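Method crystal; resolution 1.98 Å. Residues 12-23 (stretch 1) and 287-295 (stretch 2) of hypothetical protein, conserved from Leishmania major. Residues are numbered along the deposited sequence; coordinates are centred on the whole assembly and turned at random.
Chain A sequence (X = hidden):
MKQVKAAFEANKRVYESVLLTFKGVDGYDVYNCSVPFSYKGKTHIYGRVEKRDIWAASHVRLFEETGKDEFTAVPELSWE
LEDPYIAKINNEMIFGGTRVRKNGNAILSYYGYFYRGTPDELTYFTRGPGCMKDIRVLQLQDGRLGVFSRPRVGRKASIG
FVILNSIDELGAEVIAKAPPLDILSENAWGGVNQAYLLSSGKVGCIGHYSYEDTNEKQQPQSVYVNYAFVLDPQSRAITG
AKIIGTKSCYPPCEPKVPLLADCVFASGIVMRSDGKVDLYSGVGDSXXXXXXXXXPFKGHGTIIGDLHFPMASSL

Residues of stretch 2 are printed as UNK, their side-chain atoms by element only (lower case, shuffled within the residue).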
# COMPACT_ATOMS: atom_id res chain seq x y z
N LYS A 12 19.75 -10.36 1.37
CA LYS A 12 18.33 -10.44 1.73
C LYS A 12 17.99 -11.62 2.61
O LYS A 12 18.60 -12.69 2.64
CB LYS A 12 17.49 -10.40 0.45
CG LYS A 12 17.74 -11.53 -0.52
CD LYS A 12 16.98 -11.32 -1.83
CE LYS A 12 17.48 -12.30 -2.88
NZ LYS A 12 16.44 -12.57 -3.92
N ARG A 13 16.95 -11.41 3.44
CA ARG A 13 16.60 -12.39 4.47
C ARG A 13 15.09 -12.65 4.45
O ARG A 13 14.27 -11.96 5.04
CB ARG A 13 17.09 -11.89 5.83
CG ARG A 13 17.18 -12.92 6.93
CD ARG A 13 17.43 -12.37 8.31
NE ARG A 13 18.62 -11.59 8.47
CZ ARG A 13 18.81 -10.36 8.90
NH1 ARG A 13 17.80 -9.58 9.28
NH2 ARG A 13 20.04 -9.87 8.95
N VAL A 14 14.74 -13.67 3.69
CA VAL A 14 13.41 -14.09 3.32
C VAL A 14 13.13 -15.51 3.81
O VAL A 14 13.92 -16.38 3.47
CB VAL A 14 13.20 -14.07 1.79
CG1 VAL A 14 11.73 -14.25 1.42
CG2 VAL A 14 13.76 -12.78 1.22
N TYR A 15 12.05 -15.70 4.54
CA TYR A 15 11.75 -16.97 5.17
C TYR A 15 10.73 -17.79 4.41
O TYR A 15 10.62 -18.99 4.60
CB TYR A 15 11.20 -16.72 6.57
CG TYR A 15 12.17 -16.00 7.47
CD1 TYR A 15 12.30 -14.62 7.38
CD2 TYR A 15 12.94 -16.68 8.39
CE1 TYR A 15 13.19 -13.96 8.19
CE2 TYR A 15 13.83 -16.01 9.22
CZ TYR A 15 13.95 -14.64 9.12
OH TYR A 15 14.83 -13.94 9.92
N GLU A 16 9.95 -17.11 3.58
CA GLU A 16 8.88 -17.70 2.79
C GLU A 16 8.65 -16.75 1.60
O GLU A 16 8.85 -15.55 1.78
CB GLU A 16 7.55 -17.89 3.50
CG GLU A 16 7.54 -18.39 4.92
CD GLU A 16 6.20 -18.57 5.58
OE1 GLU A 16 5.14 -18.44 4.91
OE2 GLU A 16 6.23 -18.84 6.79
N SER A 17 8.25 -17.30 0.48
CA SER A 17 8.11 -16.55 -0.78
C SER A 17 7.11 -17.26 -1.68
O SER A 17 7.29 -18.40 -2.11
CB SER A 17 9.48 -16.38 -1.42
OG SER A 17 9.43 -15.75 -2.67
N VAL A 18 5.98 -16.58 -1.92
CA VAL A 18 4.88 -17.13 -2.68
C VAL A 18 4.25 -16.03 -3.54
O VAL A 18 4.51 -14.85 -3.29
CB VAL A 18 3.74 -17.73 -1.84
CG1 VAL A 18 4.21 -18.83 -0.89
CG2 VAL A 18 3.05 -16.62 -1.05
N LEU A 19 3.46 -16.52 -4.49
CA LEU A 19 2.58 -15.65 -5.28
C LEU A 19 1.15 -16.00 -4.90
O LEU A 19 0.82 -17.18 -4.77
CB LEU A 19 2.82 -15.76 -6.78
CG LEU A 19 4.16 -15.18 -7.27
CD1 LEU A 19 4.30 -15.44 -8.77
CD2 LEU A 19 4.30 -13.71 -6.94
N LEU A 20 0.33 -14.97 -4.70
CA LEU A 20 -1.07 -15.25 -4.39
C LEU A 20 -1.73 -15.86 -5.63
O LEU A 20 -1.32 -15.54 -6.75
CB LEU A 20 -1.87 -14.01 -3.99
CG LEU A 20 -1.30 -13.15 -2.85
CD1 LEU A 20 -2.38 -12.31 -2.18
CD2 LEU A 20 -0.60 -14.03 -1.84
N THR A 21 -2.72 -16.70 -5.39
CA THR A 21 -3.54 -17.24 -6.47
C THR A 21 -4.91 -16.58 -6.32
O THR A 21 -5.40 -16.47 -5.18
CB THR A 21 -3.71 -18.77 -6.51
OG1 THR A 21 -4.43 -19.20 -5.35
CG2 THR A 21 -2.37 -19.46 -6.51
N PHE A 22 -5.50 -16.12 -7.41
CA PHE A 22 -6.79 -15.46 -7.41
C PHE A 22 -7.76 -16.24 -8.30
O PHE A 22 -7.31 -16.67 -9.36
CB PHE A 22 -6.72 -14.00 -7.87
CG PHE A 22 -5.89 -13.11 -6.97
CD1 PHE A 22 -4.53 -12.96 -7.16
CD2 PHE A 22 -6.49 -12.43 -5.94
CE1 PHE A 22 -3.81 -12.14 -6.33
CE2 PHE A 22 -5.77 -11.60 -5.11
CZ PHE A 22 -4.41 -11.45 -5.29
N LYS A 23 -9.00 -16.40 -7.87
CA LYS A 23 -10.07 -17.11 -8.54
C LYS A 23 -11.29 -16.24 -8.74
O LYS A 23 -11.60 -15.35 -7.97
CB LYS A 23 -10.48 -18.38 -7.79
CG LYS A 23 -9.41 -19.45 -7.70
CD LYS A 23 -9.68 -20.36 -6.50
CE LYS A 23 -9.73 -21.82 -6.97
NZ LYS A 23 -8.48 -22.18 -7.70
N UNK A 287 1.28 -9.50 -10.90
CA UNK A 287 0.94 -10.48 -9.87
C UNK A 287 0.96 -9.82 -8.49
O UNK A 287 1.38 -8.68 -8.35
c UNK A 287 2.36 -13.07 -13.19
c UNK A 287 1.63 -13.85 -11.28
c UNK A 287 1.91 -11.67 -9.85
n UNK A 287 1.89 -14.16 -12.61
c UNK A 287 1.95 -12.56 -11.06
n UNK A 287 2.41 -12.10 -12.28
N UNK A 288 0.50 -10.55 -7.48
CA UNK A 288 0.57 -10.15 -6.08
C UNK A 288 1.42 -11.18 -5.34
O UNK A 288 1.15 -12.37 -5.45
c UNK A 288 -0.82 -9.99 -5.48
c UNK A 288 -0.95 -9.35 -4.12
o UNK A 288 -0.49 -7.16 -4.97
o UNK A 288 -0.23 -7.48 -2.81
c UNK A 288 -0.53 -7.91 -3.97
N UNK A 289 2.43 -10.70 -4.61
CA UNK A 289 3.26 -11.63 -3.88
C UNK A 289 3.19 -11.41 -2.37
O UNK A 289 2.75 -10.37 -1.86
N UNK A 290 3.64 -12.43 -1.65
CA UNK A 290 3.85 -12.39 -0.22
C UNK A 290 5.20 -13.02 0.13
O UNK A 290 5.47 -14.16 -0.29
c UNK A 290 1.98 -14.18 2.69
c UNK A 290 2.94 -16.45 2.93
n UNK A 290 3.93 -16.08 3.71
c UNK A 290 2.73 -13.12 0.52
n UNK A 290 2.88 -17.75 2.63
n UNK A 290 2.03 -15.60 2.44
c UNK A 290 3.01 -13.33 2.00
N UNK A 291 6.01 -12.29 0.88
CA UNK A 291 7.25 -12.79 1.45
C UNK A 291 7.18 -12.54 2.97
O UNK A 291 6.58 -11.53 3.37
c UNK A 291 9.87 -9.91 0.60
c UNK A 291 8.80 -12.65 -0.51
c UNK A 291 8.61 -10.63 1.06
c UNK A 291 8.55 -12.15 0.92
N UNK A 292 7.77 -13.47 3.70
CA UNK A 292 7.87 -13.41 5.17
C UNK A 292 9.29 -12.94 5.48
O UNK A 292 10.26 -13.53 5.02
c UNK A 292 7.54 -14.68 7.32
c UNK A 292 7.54 -14.76 5.80
o UNK A 292 6.21 -15.16 5.41
N UNK A 293 9.37 -11.85 6.23
CA UNK A 293 10.53 -11.08 6.56
C UNK A 293 10.53 -10.67 8.03
O UNK A 293 9.52 -10.76 8.71
c UNK A 293 10.75 -10.25 4.19
c UNK A 293 9.70 -7.48 5.31
c UNK A 293 10.59 -9.84 5.65
c UNK A 293 9.40 -8.89 5.77
N UNK A 294 11.66 -10.24 8.54
CA UNK A 294 11.80 -9.72 9.88
C UNK A 294 10.99 -8.43 10.03
O UNK A 294 10.82 -7.70 9.06
c UNK A 294 14.15 -10.63 10.04
o UNK A 294 13.97 -11.61 10.79
o UNK A 294 15.02 -10.61 9.14
c UNK A 294 13.26 -9.42 10.21
N UNK A 295 10.55 -8.21 11.26
CA UNK A 295 9.89 -6.97 11.64
C UNK A 295 10.73 -5.78 11.21
O UNK A 295 11.88 -5.59 11.61
c UNK A 295 8.65 -3.64 14.88
c UNK A 295 7.36 -3.49 14.44
c UNK A 295 9.39 -4.74 14.46
c UNK A 295 8.85 -5.69 13.59
c UNK A 295 6.80 -4.40 13.58
o UNK A 295 6.61 -2.41 14.85
c UNK A 295 9.66 -6.88 13.13
c UNK A 295 7.55 -5.49 13.16
O HOH W 1 3.99 -20.26 2.84
O HOH W 2 -0.55 -13.33 -8.29

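Position 287 carries one carbon and then a five-membered ring of three carbons and two nitrogens. A ring carbon lies 4.0 Å from Leu19 CD1, a loose packing contact. That ring is an imidazole, so the residue is His287, and the ring carbon is CD2.

Position 288 has three side-chain carbons in a row, the third bearing two oxygens. Its CB sits 3.8 Å from Phe22 CE1, at the edge of that ring. A three-carbon chain ending in a carboxylate is Glu288. The carboxylate leads away from stretch 1 and is hydrogen-bonded elsewhere in the structure. The backbone faces stretch 1: Leu20 N donates to Glu288 O at 2.8 Å. Water 2 links the same pair of residues, donating to Leu20 O at 2.8 Å and accepting from Glu288 N at 3.1 Å.

Position 289 has no side-chain atoms. Its CA lies 3.8 Å from Leu19 CD2. With no side chain, it is Gly289. An ideal CB here would be 3.4 Å from Leu19 CD2, which is tight. The bare backbone leaves that space to the leucine.

Position 290 has three carbons, a nitrogen, and a carbon carrying two more nitrogens. One terminal nitrogen is 2.9 Å from Glu16 OE1. This is a guanidinium on a three-carbon chain, hence Arg290. That nitrogen, NH1, donates to Glu16 OE1, forming a salt bridge, and NH2 reaches the same OE1 at 3.3 Å. Water 1 closes the group, its oxygen 3.0 Å from Glu16 OE1 and 2.8 Å from Arg290 NH2. The backbone pairs twice with Val18: Val18 N to Arg290 O at 3.0 Å, and Arg290 N to Val18 O at 3.1 Å.

Position 291 has four carbons, forked at the first, with one arm two carbons long. Its CB is 3.8 Å from Val14 CG1. The branched, wholly carbon side chain is Ile291. CG2 lies 3.8 Å from Ser17 OG, and Ile291 CA makes a CA-H...O contact of 3.2 Å with Glu16 O.

Position 292 has one carbon carrying one oxygen and one carbon. Its CB is 4.2 Å from Tyr15 CB. The fork of hydroxyl and methyl is Thr292. OG1 approaches Glu16 CD to 3.4 Å. Thr292 N donates to Glu16 O at 3.0 Å, and Thr292 O accepts from Tyr15 N at 2.9 Å.

Position 293 again has four carbons, forked at the first, with one two-carbon arm. Its short-arm carbon is 4.0 Å from Arg13 O, though its CB points away from stretch 1. This is Ile293.

Position 294 has two carbons, the second carrying two oxygens. One oxygen is 3.0 Å from Arg13 NH1, the other 2.6 Å from Tyr15 OH. The short carboxylate is Asp294. OD2 forms a salt bridge with Arg13, and OD1 accepts from Tyr15 OH.

Position 295 has one carbon and a six-carbon ring bearing one oxygen. It does not touch stretch 1. It is Tyr295.

The contact joins two antiparallel strands through backbone hydrogen bonds. Val18 and Arg290 lie on one face of the sheet, Ser17, Leu19 and Ile291 on the other. Salt bridges at Arg290 and Asp294 add charged links to the pairing.

Stretch 2 287-295: HEGRITIDY
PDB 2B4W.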